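PDB 5BUD: decapping nuclease RAI1 from Candida albicans, which removes the NAD cap from the 5' end of certain RNAs with the help of divalent metal ions, and binds and stimulates the exoribonuclease RAT1. Local coordinates for residues A[15-20]-A[212-217]; A[93-98]-A[129-134]; A[203-208]-A[222-227]; A[248-253]-A[285-290]. All coordinates share one frame; numbering follows the deposited sequence.

Contact 1 (A[15-20]-A[212-217]); sequences TALKQP and TGIGNV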
# COMPACT_ATOMS: atom_id res chain seq x y z
N THR A 15 21.17 1.39 -9.64
CA THR A 15 20.00 1.87 -8.97
C THR A 15 20.02 3.39 -9.12
O THR A 15 20.84 4.09 -8.51
CB THR A 15 20.02 1.39 -7.50
OG1 THR A 15 19.60 0.03 -7.45
CG2 THR A 15 19.12 2.21 -6.61
N ALA A 16 19.18 3.88 -10.02
CA ALA A 16 18.95 5.31 -10.16
C ALA A 16 17.56 5.56 -9.58
O ALA A 16 16.55 5.14 -10.15
CB ALA A 16 19.02 5.73 -11.62
N LEU A 17 17.53 6.22 -8.42
CA LEU A 17 16.30 6.43 -7.67
C LEU A 17 15.90 7.89 -7.72
O LEU A 17 16.70 8.78 -7.42
CB LEU A 17 16.48 6.01 -6.21
CG LEU A 17 16.91 4.57 -5.99
CD1 LEU A 17 17.30 4.33 -4.53
CD2 LEU A 17 15.83 3.60 -6.44
N LYS A 18 14.64 8.13 -8.06
CA LYS A 18 14.12 9.47 -8.10
C LYS A 18 13.36 9.72 -6.81
O LYS A 18 12.85 8.78 -6.20
CB LYS A 18 13.20 9.64 -9.31
CG LYS A 18 13.77 9.11 -10.62
CD LYS A 18 15.24 9.46 -10.86
CE LYS A 18 15.60 9.41 -12.34
NZ LYS A 18 16.86 8.65 -12.58
N GLN A 19 13.32 10.98 -6.38
CA GLN A 19 12.70 11.31 -5.11
C GLN A 19 11.22 11.40 -5.37
O GLN A 19 10.84 12.00 -6.37
CB GLN A 19 13.23 12.62 -4.55
CG GLN A 19 12.63 12.93 -3.18
CD GLN A 19 13.66 13.37 -2.16
OE1 GLN A 19 14.81 12.93 -2.19
NE2 GLN A 19 13.24 14.24 -1.24
N PRO A 20 10.39 10.76 -4.54
CA PRO A 20 8.95 10.89 -4.84
C PRO A 20 8.40 12.26 -4.43
O PRO A 20 8.92 12.87 -3.50
CB PRO A 20 8.30 9.79 -4.00
CG PRO A 20 9.42 9.08 -3.32
CD PRO A 20 10.61 9.94 -3.35
N THR A 212 6.86 9.25 -8.91
CA THR A 212 8.22 8.79 -8.56
C THR A 212 8.84 8.16 -9.81
O THR A 212 8.28 8.23 -10.91
CB THR A 212 8.19 7.82 -7.35
OG1 THR A 212 9.52 7.57 -6.82
CG2 THR A 212 7.51 6.50 -7.74
N GLY A 213 10.02 7.58 -9.66
CA GLY A 213 10.66 6.95 -10.79
C GLY A 213 11.74 6.01 -10.32
O GLY A 213 12.12 6.03 -9.16
N ILE A 214 12.19 5.16 -11.24
CA ILE A 214 13.38 4.32 -11.04
C ILE A 214 13.96 4.05 -12.41
O ILE A 214 13.20 3.83 -13.37
CB ILE A 214 13.07 3.02 -10.28
CG1 ILE A 214 14.34 2.19 -10.09
CG2 ILE A 214 11.98 2.20 -10.96
CD1 ILE A 214 14.19 1.11 -9.05
N GLY A 215 15.28 4.15 -12.52
CA GLY A 215 15.94 4.12 -13.83
C GLY A 215 15.38 5.27 -14.67
O GLY A 215 15.29 6.39 -14.20
N ASN A 216 14.96 4.98 -15.89
CA ASN A 216 14.36 6.01 -16.72
C ASN A 216 12.84 5.86 -16.81
O ASN A 216 12.23 6.41 -17.72
CB ASN A 216 14.99 6.00 -18.12
CG ASN A 216 14.89 4.64 -18.79
OD1 ASN A 216 13.83 4.00 -18.79
ND2 ASN A 216 16.00 4.18 -19.37
N VAL A 217 12.21 5.14 -15.89
CA VAL A 217 10.75 4.95 -15.92
C VAL A 217 10.06 5.85 -14.91
O VAL A 217 10.54 6.03 -13.81
CB VAL A 217 10.37 3.48 -15.65
CG1 VAL A 217 8.85 3.30 -15.72
CG2 VAL A 217 11.03 2.58 -16.68
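Ala-16 O takes the N-H of Gly-215 at 2.9 Å, in the plane of the carbonyl and with an angle of 156° at the hydrogen. The same oxygen also receives a CA-H...O contact from Ile-214 CA. One residue pair further on, Lys-18 N reaches Gly-213 O in a weaker bond of 3.5 Å, while Gly-213 N is buried with no partner in the model. The two segments run antiparallel and are joined by a single bridge, Leu-17 with Ile-214, ahead of strand 21-28, the antiparallel neighbour of strand 205-214. Strand 205-214 ends here in a tight hairpin, a type II' turn from Ile-214 to Val-217, and its second residue, Gly-215, has the positive phi that glycine adopts easily. Across the turn Ile-214 and Val-217 satisfy each other, N-H to O both ways. The Lys-18 side chain runs along the backbone from Gly-213 to Gly-215: CG lies 3.7 Å from Gly-213 C, where a missing side chain leaves room for it, and bends at chi2 (-43°) and chi4 carry NZ to Gly-215 O at 3.2 Å. Beside the bridge, Leu-17 CD2 meets Ile-214 CD1 at 4.0 Å; Ile-214 also packs on Tyr-329 and Val-333 of helix 322-339.

Contact 2 (A[93-98]-A[129-134]); sequences GKKISS and DGQLFI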
# COMPACT_ATOMS: atom_id res chain seq x y z
N GLY A 93 -4.40 21.85 -16.73
CA GLY A 93 -4.58 22.00 -18.18
C GLY A 93 -3.80 20.99 -19.00
O GLY A 93 -3.52 21.20 -20.18
N LYS A 94 -3.48 19.85 -18.39
CA LYS A 94 -2.50 18.95 -18.95
C LYS A 94 -2.54 17.59 -18.24
O LYS A 94 -2.80 17.53 -17.03
CB LYS A 94 -1.13 19.60 -18.76
CG LYS A 94 0.01 18.95 -19.51
CD LYS A 94 1.33 19.16 -18.78
CE LYS A 94 1.58 20.62 -18.44
NZ LYS A 94 2.64 20.75 -17.40
N LYS A 95 -2.28 16.51 -18.97
CA LYS A 95 -2.20 15.18 -18.36
C LYS A 95 -0.94 15.04 -17.47
O LYS A 95 0.08 15.69 -17.71
CB LYS A 95 -2.25 14.07 -19.41
CG LYS A 95 -0.95 13.87 -20.17
CD LYS A 95 -0.80 12.45 -20.68
CE LYS A 95 -0.91 12.34 -22.18
NZ LYS A 95 -0.41 11.02 -22.65
N ILE A 96 -1.01 14.17 -16.47
CA ILE A 96 0.16 13.90 -15.61
C ILE A 96 1.18 13.15 -16.45
O ILE A 96 0.82 12.27 -17.23
CB ILE A 96 -0.22 12.99 -14.42
CG1 ILE A 96 -1.15 13.73 -13.46
CG2 ILE A 96 1.02 12.51 -13.68
CD1 ILE A 96 -1.95 12.82 -12.55
N SER A 97 2.45 13.45 -16.29
CA SER A 97 3.42 12.77 -17.11
C SER A 97 3.92 11.55 -16.36
O SER A 97 4.43 11.65 -15.24
CB SER A 97 4.57 13.69 -17.51
OG SER A 97 5.44 13.87 -16.44
N SER A 98 3.78 10.38 -16.98
CA SER A 98 4.21 9.13 -16.36
C SER A 98 4.12 8.04 -17.39
O SER A 98 3.39 8.17 -18.41
CB SER A 98 3.29 8.79 -15.17
OG SER A 98 3.65 7.59 -14.50
N ASP A 129 -3.76 6.17 -23.90
CA ASP A 129 -3.24 7.52 -24.01
C ASP A 129 -1.76 7.62 -23.68
O ASP A 129 -1.33 8.55 -23.03
CB ASP A 129 -4.02 8.46 -23.09
CG ASP A 129 -3.81 9.92 -23.44
OD1 ASP A 129 -3.43 10.19 -24.60
OD2 ASP A 129 -4.00 10.79 -22.55
N GLY A 130 -0.99 6.63 -24.11
CA GLY A 130 0.47 6.64 -23.97
C GLY A 130 0.95 6.19 -22.61
O GLY A 130 2.12 6.37 -22.29
N GLN A 131 0.04 5.64 -21.79
CA GLN A 131 0.35 5.18 -20.44
C GLN A 131 -0.18 3.78 -20.18
O GLN A 131 -1.10 3.33 -20.83
CB GLN A 131 -0.22 6.14 -19.40
CG GLN A 131 0.26 7.54 -19.65
CD GLN A 131 -0.26 8.57 -18.69
OE1 GLN A 131 -1.47 8.67 -18.47
NE2 GLN A 131 0.64 9.38 -18.16
N LEU A 132 0.42 3.13 -19.19
CA LEU A 132 -0.00 1.82 -18.70
C LEU A 132 -0.74 1.97 -17.40
O LEU A 132 -0.20 2.46 -16.40
CB LEU A 132 1.19 0.94 -18.44
CG LEU A 132 2.07 0.54 -19.60
CD1 LEU A 132 3.05 -0.47 -19.06
CD2 LEU A 132 1.27 -0.04 -20.74
N PHE A 133 -2.00 1.55 -17.41
CA PHE A 133 -2.84 1.52 -16.26
C PHE A 133 -2.83 0.09 -15.71
O PHE A 133 -3.13 -0.88 -16.44
CB PHE A 133 -4.26 1.98 -16.63
CG PHE A 133 -4.31 3.43 -17.02
CD1 PHE A 133 -4.52 4.41 -16.05
CD2 PHE A 133 -4.08 3.83 -18.33
CE1 PHE A 133 -4.54 5.75 -16.39
CE2 PHE A 133 -4.10 5.18 -18.68
CZ PHE A 133 -4.34 6.14 -17.71
N ILE A 134 -2.43 -0.05 -14.43
CA ILE A 134 -2.23 -1.37 -13.85
C ILE A 134 -3.10 -1.54 -12.60
O ILE A 134 -3.08 -0.70 -11.70
CB ILE A 134 -0.73 -1.64 -13.56
CG1 ILE A 134 0.12 -1.53 -14.82
CG2 ILE A 134 -0.53 -3.04 -13.01
CD1 ILE A 134 1.62 -1.75 -14.59
O HOH W 1 1.67 9.29 -22.05
O HOH W 2 3.01 10.80 -19.78
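Lys-95 and Asp-129 meet tip to tip, and beside them Gln-131 reaches across to the backbone of residues 96-98. Gln-131 starts strand 131-136, and its CB is directed at the loop that links helix 78-92 to strand 100-103. CG, anti to the carbonyl carbon (chi1 -55°), lies 3.4 Å from Ser-98 O. The chain stays extended to CD, which is 3.7 Å from that same oxygen. At the tip, NE2 gives its main hydrogen bonds to two carbonyls: Ile-96 O at 3.0 Å and Ser-98 O at 3.0 Å. The second is met from above the carbonyl plane, with an angle of 120° at the oxygen. A water that accepts from Ser-98 N is a weak third partner of NE2 and must share a hydrogen, while OE1 turns to Arg-387. A primary amide suits this place, offering N-H to the loop and oxygen to an arginine.

Lys-95, its chain bent at chi3 (110°), donates from NZ to Asp-129 O at 2.7 Å. A looser salt bridge of 3.6 Å joins NZ to Asp-129 OD2, which also pairs with Arg-387. A second water accepts from NZ and bonds weakly to Gly-130 O. Asp-129 and Gly-130, both with positive phi, form the turn of the beta hairpin of strands 121-128 and 131-136; it presents the Asp-129 carbonyl, and the side chain, CG anti to the backbone N, adds its carboxylate. Side-chain N-H donors thus bond main-chain carbonyls in both directions, Gln-131 toward the loop and Lys-95 from it, while Arg-387 probably helps balance Asp-129.

Contact 3 (A[203-208]-A[222-227]); sequences YEQYLS and AGEIDC. With MN (manganese (II) ion), chain F; MN (manganese (II) ion), chain E.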
# COMPACT_ATOMS: atom_id res chain seq x y z
N TYR A 203 -13.40 2.63 7.31
CA TYR A 203 -13.97 3.26 6.14
C TYR A 203 -13.18 4.48 5.76
O TYR A 203 -12.91 4.71 4.58
CB TYR A 203 -15.42 3.68 6.41
CG TYR A 203 -16.41 2.58 6.22
CD1 TYR A 203 -16.58 1.61 7.19
CD2 TYR A 203 -17.22 2.53 5.08
CE1 TYR A 203 -17.50 0.60 7.04
CE2 TYR A 203 -18.15 1.52 4.92
CZ TYR A 203 -18.29 0.56 5.91
OH TYR A 203 -19.19 -0.46 5.80
N GLU A 204 -12.84 5.30 6.74
CA GLU A 204 -12.19 6.57 6.44
C GLU A 204 -10.76 6.33 5.96
O GLU A 204 -10.07 5.48 6.51
CB GLU A 204 -12.16 7.46 7.68
CG GLU A 204 -13.54 7.89 8.19
CD GLU A 204 -13.40 8.66 9.50
OE1 GLU A 204 -13.19 8.00 10.55
OE2 GLU A 204 -13.48 9.90 9.47
N GLN A 205 -10.35 7.08 4.94
CA GLN A 205 -9.02 6.94 4.35
C GLN A 205 -8.57 8.27 3.78
O GLN A 205 -9.39 9.04 3.25
CB GLN A 205 -9.04 5.99 3.15
CG GLN A 205 -9.45 4.57 3.38
CD GLN A 205 -9.33 3.77 2.08
OE1 GLN A 205 -9.72 4.25 0.99
NE2 GLN A 205 -8.78 2.58 2.17
N TYR A 206 -7.27 8.51 3.84
CA TYR A 206 -6.65 9.61 3.16
C TYR A 206 -5.66 9.03 2.16
O TYR A 206 -4.75 8.26 2.55
CB TYR A 206 -5.92 10.47 4.16
CG TYR A 206 -5.17 11.64 3.57
CD1 TYR A 206 -5.81 12.84 3.26
CD2 TYR A 206 -3.82 11.56 3.36
CE1 TYR A 206 -5.09 13.91 2.73
CE2 TYR A 206 -3.11 12.61 2.85
CZ TYR A 206 -3.73 13.79 2.56
OH TYR A 206 -2.94 14.79 2.03
N LEU A 207 -5.83 9.39 0.90
CA LEU A 207 -5.00 8.86 -0.16
C LEU A 207 -4.14 9.90 -0.82
O LEU A 207 -4.63 10.94 -1.30
CB LEU A 207 -5.83 8.12 -1.21
CG LEU A 207 -6.64 6.96 -0.61
CD1 LEU A 207 -8.07 7.41 -0.38
CD2 LEU A 207 -6.61 5.74 -1.52
N SER A 208 -2.85 9.60 -0.90
CA SER A 208 -1.89 10.40 -1.60
C SER A 208 -1.66 9.77 -2.96
O SER A 208 -1.54 8.55 -3.10
CB SER A 208 -0.57 10.41 -0.83
OG SER A 208 0.37 11.29 -1.39
N ALA A 222 -0.91 5.53 -6.22
CA ALA A 222 -1.89 5.97 -5.23
C ALA A 222 -1.76 5.09 -4.00
O ALA A 222 -1.70 3.88 -4.12
CB ALA A 222 -3.31 5.88 -5.81
N GLY A 223 -1.67 5.69 -2.82
CA GLY A 223 -1.58 4.93 -1.61
C GLY A 223 -2.18 5.63 -0.43
O GLY A 223 -2.15 6.86 -0.32
N GLU A 224 -2.69 4.83 0.47
CA GLU A 224 -3.36 5.34 1.63
C GLU A 224 -2.31 5.68 2.69
O GLU A 224 -1.33 4.97 2.83
CB GLU A 224 -4.38 4.32 2.09
CG GLU A 224 -5.31 4.78 3.18
CD GLU A 224 -5.02 4.10 4.50
OE1 GLU A 224 -3.98 3.40 4.58
OE2 GLU A 224 -5.83 4.26 5.43
N ILE A 225 -2.51 6.82 3.36
CA ILE A 225 -1.55 7.37 4.33
C ILE A 225 -2.16 7.28 5.72
O ILE A 225 -3.31 7.66 5.92
CB ILE A 225 -1.20 8.83 3.98
CG1 ILE A 225 -0.48 8.93 2.63
CG2 ILE A 225 -0.37 9.49 5.08
CD1 ILE A 225 0.83 8.15 2.58
N ASP A 226 -1.42 6.76 6.69
CA ASP A 226 -1.99 6.57 8.03
C ASP A 226 -2.13 7.87 8.80
O ASP A 226 -3.17 8.14 9.41
CB ASP A 226 -1.17 5.59 8.87
CG ASP A 226 -1.39 4.14 8.44
OD1 ASP A 226 -2.44 3.91 7.82
OD2 ASP A 226 -0.58 3.26 8.79
N CYS A 227 -1.10 8.68 8.78
CA CYS A 227 -1.17 9.96 9.48
C CYS A 227 -0.00 10.84 9.16
O CYS A 227 0.90 10.45 8.39
CB CYS A 227 -1.31 9.77 11.01
SG CYS A 227 0.09 8.98 11.86
MN MN F . -2.87 2.35 6.31
MN MN E . -0.61 1.14 8.72
O HOH W 3 -7.92 3.63 6.45
O HOH W 4 -5.88 6.86 5.68
O HOH W 5 -0.96 2.81 4.66
O HOH W 6 -2.01 1.04 10.35
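Chi1 of -172° sets Glu-224 CG anti to the backbone N, and a bend at chi2 (-109°) turns the carboxylate toward the metal; CG comes to 3.9 Å from Gln-205 CB, the two side chains crossing at about a right angle. OE1 binds one manganese ion at 2.3 Å. Asp-226 bridges two manganese ions: OD1 holds the ion shared with Glu-224 and OD2 a second one at 2.1 Å, also bound by Glu-245 and the carbonyl of Leu-246. A phosphate of the bound RNA ligates the first ion too. Asp-226, with Glu-245, Leu-246 and Lys-247 on the neighbouring strand 243-250, is consistent with the PD-(D/E)XK nuclease signature, and strand 217-228 carries Glu-224 and Asp-226 in a hairpin with strand 205-214. The hairpin is antiparallel. Ser-208 and Gly-223 form a hydrogen-bonded pair, with N-H...O bonds in both directions, and Leu-207 faces Glu-224 in a non-hydrogen-bonded pair, CA to CA 4.3 Å. Nearer the metals, Ile-225 N donates to Tyr-206 O at 2.8 Å, nearly along the C=O axis. On the face away from Glu-224, Ile-225 CB meets the edge of the Tyr-206 ring, 3.8 Å from CD2, and Ile-225 CG1 packs against Ser-208 CB. Isoleucine suits this buried face by filling in against ring edge and serine CB; the polar ends are satisfied outside, Tyr-206 OH by Tyr-243 and Ser-208 OG by Glu-22.

Contact 4 (A[248-253]-A[285-290]); sequences TSRIIE and RDNNLI. With nucleotides of chain C.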
# COMPACT_ATOMS: atom_id res chain seq x y z
N THR A 248 1.29 -2.60 13.88
CA THR A 248 1.34 -3.27 15.17
C THR A 248 2.02 -4.62 15.00
O THR A 248 2.00 -5.21 13.94
CB THR A 248 -0.03 -3.47 15.84
OG1 THR A 248 -0.87 -4.31 15.03
CG2 THR A 248 -0.72 -2.14 16.07
N SER A 249 2.67 -5.07 16.08
CA SER A 249 3.25 -6.40 16.13
C SER A 249 3.26 -6.92 17.56
O SER A 249 3.17 -6.15 18.50
CB SER A 249 4.68 -6.40 15.63
OG SER A 249 4.94 -7.67 15.09
N ARG A 250 3.37 -8.24 17.70
CA ARG A 250 3.57 -8.80 19.03
C ARG A 250 4.96 -8.44 19.53
O ARG A 250 5.90 -8.39 18.75
CB ARG A 250 3.40 -10.32 19.03
CG ARG A 250 3.30 -10.88 20.44
CD ARG A 250 3.58 -12.38 20.50
NE ARG A 250 3.96 -12.78 21.86
CZ ARG A 250 4.28 -14.03 22.21
NH1 ARG A 250 4.24 -15.01 21.32
NH2 ARG A 250 4.62 -14.30 23.46
N ILE A 251 5.09 -8.18 20.82
CA ILE A 251 6.43 -8.07 21.45
C ILE A 251 7.25 -9.33 21.08
O ILE A 251 6.70 -10.39 20.80
CB ILE A 251 6.37 -7.84 23.00
CG1 ILE A 251 5.30 -8.68 23.70
CG2 ILE A 251 6.02 -6.41 23.33
CD1 ILE A 251 5.44 -10.17 23.51
N ILE A 252 8.57 -9.18 21.00
CA ILE A 252 9.43 -10.24 20.46
C ILE A 252 10.11 -11.03 21.58
O ILE A 252 10.68 -10.44 22.49
CB ILE A 252 10.46 -9.62 19.49
CG1 ILE A 252 9.74 -8.99 18.29
CG2 ILE A 252 11.43 -10.69 19.00
CD1 ILE A 252 10.45 -7.80 17.71
N GLU A 253 10.04 -12.37 21.51
CA GLU A 253 10.45 -13.25 22.62
C GLU A 253 11.49 -14.33 22.29
O GLU A 253 12.14 -14.83 23.20
CB GLU A 253 9.23 -13.95 23.23
CG GLU A 253 8.11 -13.00 23.61
CD GLU A 253 7.27 -13.50 24.77
OE1 GLU A 253 6.83 -14.67 24.72
OE2 GLU A 253 7.03 -12.72 25.71
N ARG A 285 2.51 -5.09 21.12
CA ARG A 285 1.47 -5.48 22.07
C ARG A 285 1.72 -6.90 22.59
O ARG A 285 2.42 -7.70 21.95
CB ARG A 285 0.06 -5.33 21.44
CG ARG A 285 -0.12 -5.94 20.05
CD ARG A 285 -0.46 -7.40 20.17
NE ARG A 285 -0.42 -8.15 18.92
CZ ARG A 285 -0.29 -9.47 18.86
NH1 ARG A 285 -0.18 -10.17 19.96
NH2 ARG A 285 -0.27 -10.10 17.69
N ASP A 286 1.17 -7.22 23.74
CA ASP A 286 1.38 -8.55 24.35
C ASP A 286 0.29 -9.55 23.93
O ASP A 286 -0.57 -9.21 23.14
CB ASP A 286 1.52 -8.42 25.88
CG ASP A 286 0.22 -8.08 26.58
OD1 ASP A 286 -0.87 -8.15 25.97
OD2 ASP A 286 0.30 -7.73 27.77
N ASN A 287 0.34 -10.77 24.47
CA ASN A 287 -0.66 -11.80 24.14
C ASN A 287 -2.10 -11.42 24.41
O ASN A 287 -2.99 -11.86 23.70
CB ASN A 287 -0.37 -13.10 24.88
CG ASN A 287 0.94 -13.72 24.46
OD1 ASN A 287 1.61 -13.23 23.54
ND2 ASN A 287 1.33 -14.78 25.14
N ASN A 288 -2.33 -10.57 25.41
CA ASN A 288 -3.67 -10.09 25.72
C ASN A 288 -4.03 -8.81 24.99
O ASN A 288 -5.03 -8.13 25.32
CB ASN A 288 -3.82 -9.95 27.23
CG ASN A 288 -3.58 -11.26 27.94
OD1 ASN A 288 -3.99 -12.33 27.46
ND2 ASN A 288 -2.87 -11.21 29.06
N LEU A 289 -3.22 -8.48 23.98
CA LEU A 289 -3.48 -7.34 23.10
C LEU A 289 -3.43 -6.00 23.82
O LEU A 289 -4.08 -5.05 23.42
CB LEU A 289 -4.81 -7.54 22.34
CG LEU A 289 -5.01 -8.96 21.76
CD1 LEU A 289 -6.32 -9.13 21.02
CD2 LEU A 289 -3.86 -9.31 20.85
N ILE A 290 -2.63 -5.91 24.87
CA ILE A 290 -2.39 -4.65 25.53
C ILE A 290 -1.14 -4.03 24.87
O ILE A 290 -0.13 -4.72 24.72
CB ILE A 290 -2.10 -4.86 27.04
CG1 ILE A 290 -3.20 -5.70 27.73
CG2 ILE A 290 -1.94 -3.53 27.74
CD1 ILE A 290 -4.58 -5.08 27.67
P U C 4 0.66 -14.15 17.24
OP1 U C 4 0.06 -15.21 18.09
OP2 U C 4 0.40 -12.73 17.54
O5' U C 4 2.23 -14.38 17.20
C5' U C 4 2.76 -15.71 17.05
C4' U C 4 3.91 -15.89 17.99
O4' U C 4 4.79 -16.95 17.51
C3' U C 4 4.83 -14.69 18.03
O3' U C 4 5.60 -14.77 19.21
C2' U C 4 5.57 -14.86 16.71
O2' U C 4 6.73 -14.06 16.54
C1' U C 4 5.81 -16.38 16.71
N1 U C 4 5.74 -17.00 15.37
C2 U C 4 6.29 -16.30 14.31
O2 U C 4 6.81 -15.20 14.44
N3 U C 4 6.18 -16.93 13.09
C4 U C 4 5.61 -18.15 12.83
O4 U C 4 5.60 -18.58 11.68
C5 U C 4 5.08 -18.82 13.98
C6 U C 4 5.16 -18.23 15.18
P U C 2 -1.50 -3.79 11.26
OP1 U C 2 -1.10 -3.19 12.56
OP2 U C 2 -0.56 -3.73 10.12
O5' U C 2 -1.87 -5.33 11.42
C5' U C 2 -2.64 -5.85 12.51
C4' U C 2 -3.01 -7.30 12.27
O4' U C 2 -3.77 -7.44 11.03
C3' U C 2 -1.87 -8.30 12.10
O3' U C 2 -1.32 -8.59 13.38
C2' U C 2 -2.62 -9.45 11.45
O2' U C 2 -3.48 -10.13 12.35
C1' U C 2 -3.50 -8.71 10.45
N1 U C 2 -2.89 -8.51 9.12
C2 U C 2 -2.96 -9.58 8.23
O2 U C 2 -3.49 -10.64 8.52
N3 U C 2 -2.38 -9.34 7.01
C4 U C 2 -1.75 -8.19 6.59
O4 U C 2 -1.30 -8.13 5.46
C5 U C 2 -1.73 -7.13 7.57
C6 U C 2 -2.30 -7.33 8.76
O HOH W 7 -0.31 -7.03 16.27
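Arg-250 and Arg-285 are paired in neighbouring parallel strands of the nuclease core, their side chains crossing at about a right angle, at the end of strands 243-250 and 279-285 where the RNA passes. The close-knit part is the backbone. Arg-285 N donates to Ser-249 O at 2.9 Å and Ile-251 N to Arg-285 O at 2.9 Å, so residue 285 is held on both sides of Arg-250, which makes Arg-250 and Arg-285 a parallel bridge. Ile-251 CG1 packs over the Arg-285 carbonyl, 3.5 Å from O, and Arg-285 itself is buried, its side chain against Cys-167 of helix 158-178.

Bending at chi2 (85°) brings the Arg-285 guanidinium across the neighbouring strand, onto Arg-250: Arg-250 CB covers one face, while U4 OP2 of chain C approaches in the plane at the edge. NH2 donates to that phosphate oxygen at 2.7 Å, with an angle of 166° at the hydrogen. Arginine suits the place because its flat cation can pack by a face and bind by an edge. NE donates to a water that in turn donates to Thr-248 OG1, and the hydroxyl of Thr-248 donates to U2 OP1 of chain C at 2.7 Å.

The outer side is looser. Asn-287 is exposed on the type I turn from Asp-286 to Leu-289, and its amide sits over one face of the Arg-250 guanidinium, the planes 66° apart. Arg-250, extended from CG to NE, passes the sugar of U4 of chain C, and its NH2 ends in a salt bridge to Glu-253 OE1 at 2.6 Å.

How the contacts relate
Contact 3 is the buried one, lying near the centre of the chain, whereas contacts 1, 2 and 4 are only partly buried and lie farther out. Contacts 1 and 3 share strand 205-214, one at its turn end and the other at its metal end, about 23 Å apart between centres. Strand 217-228 of contact 3 pairs with strand 243-250 of contact 4, so metal binding and RNA binding adjoin. Chemistry follows place: carboxylates and metals in contact 3, arginines, a threonine and phosphates in contact 4. Contacts 1 and 2, both about 18 Å from the RNA at their nearest atoms, lack metal and RNA and rest on backbone carbonyls met by N-H groups, lysines and an amide, with one salt bridge in contact 2.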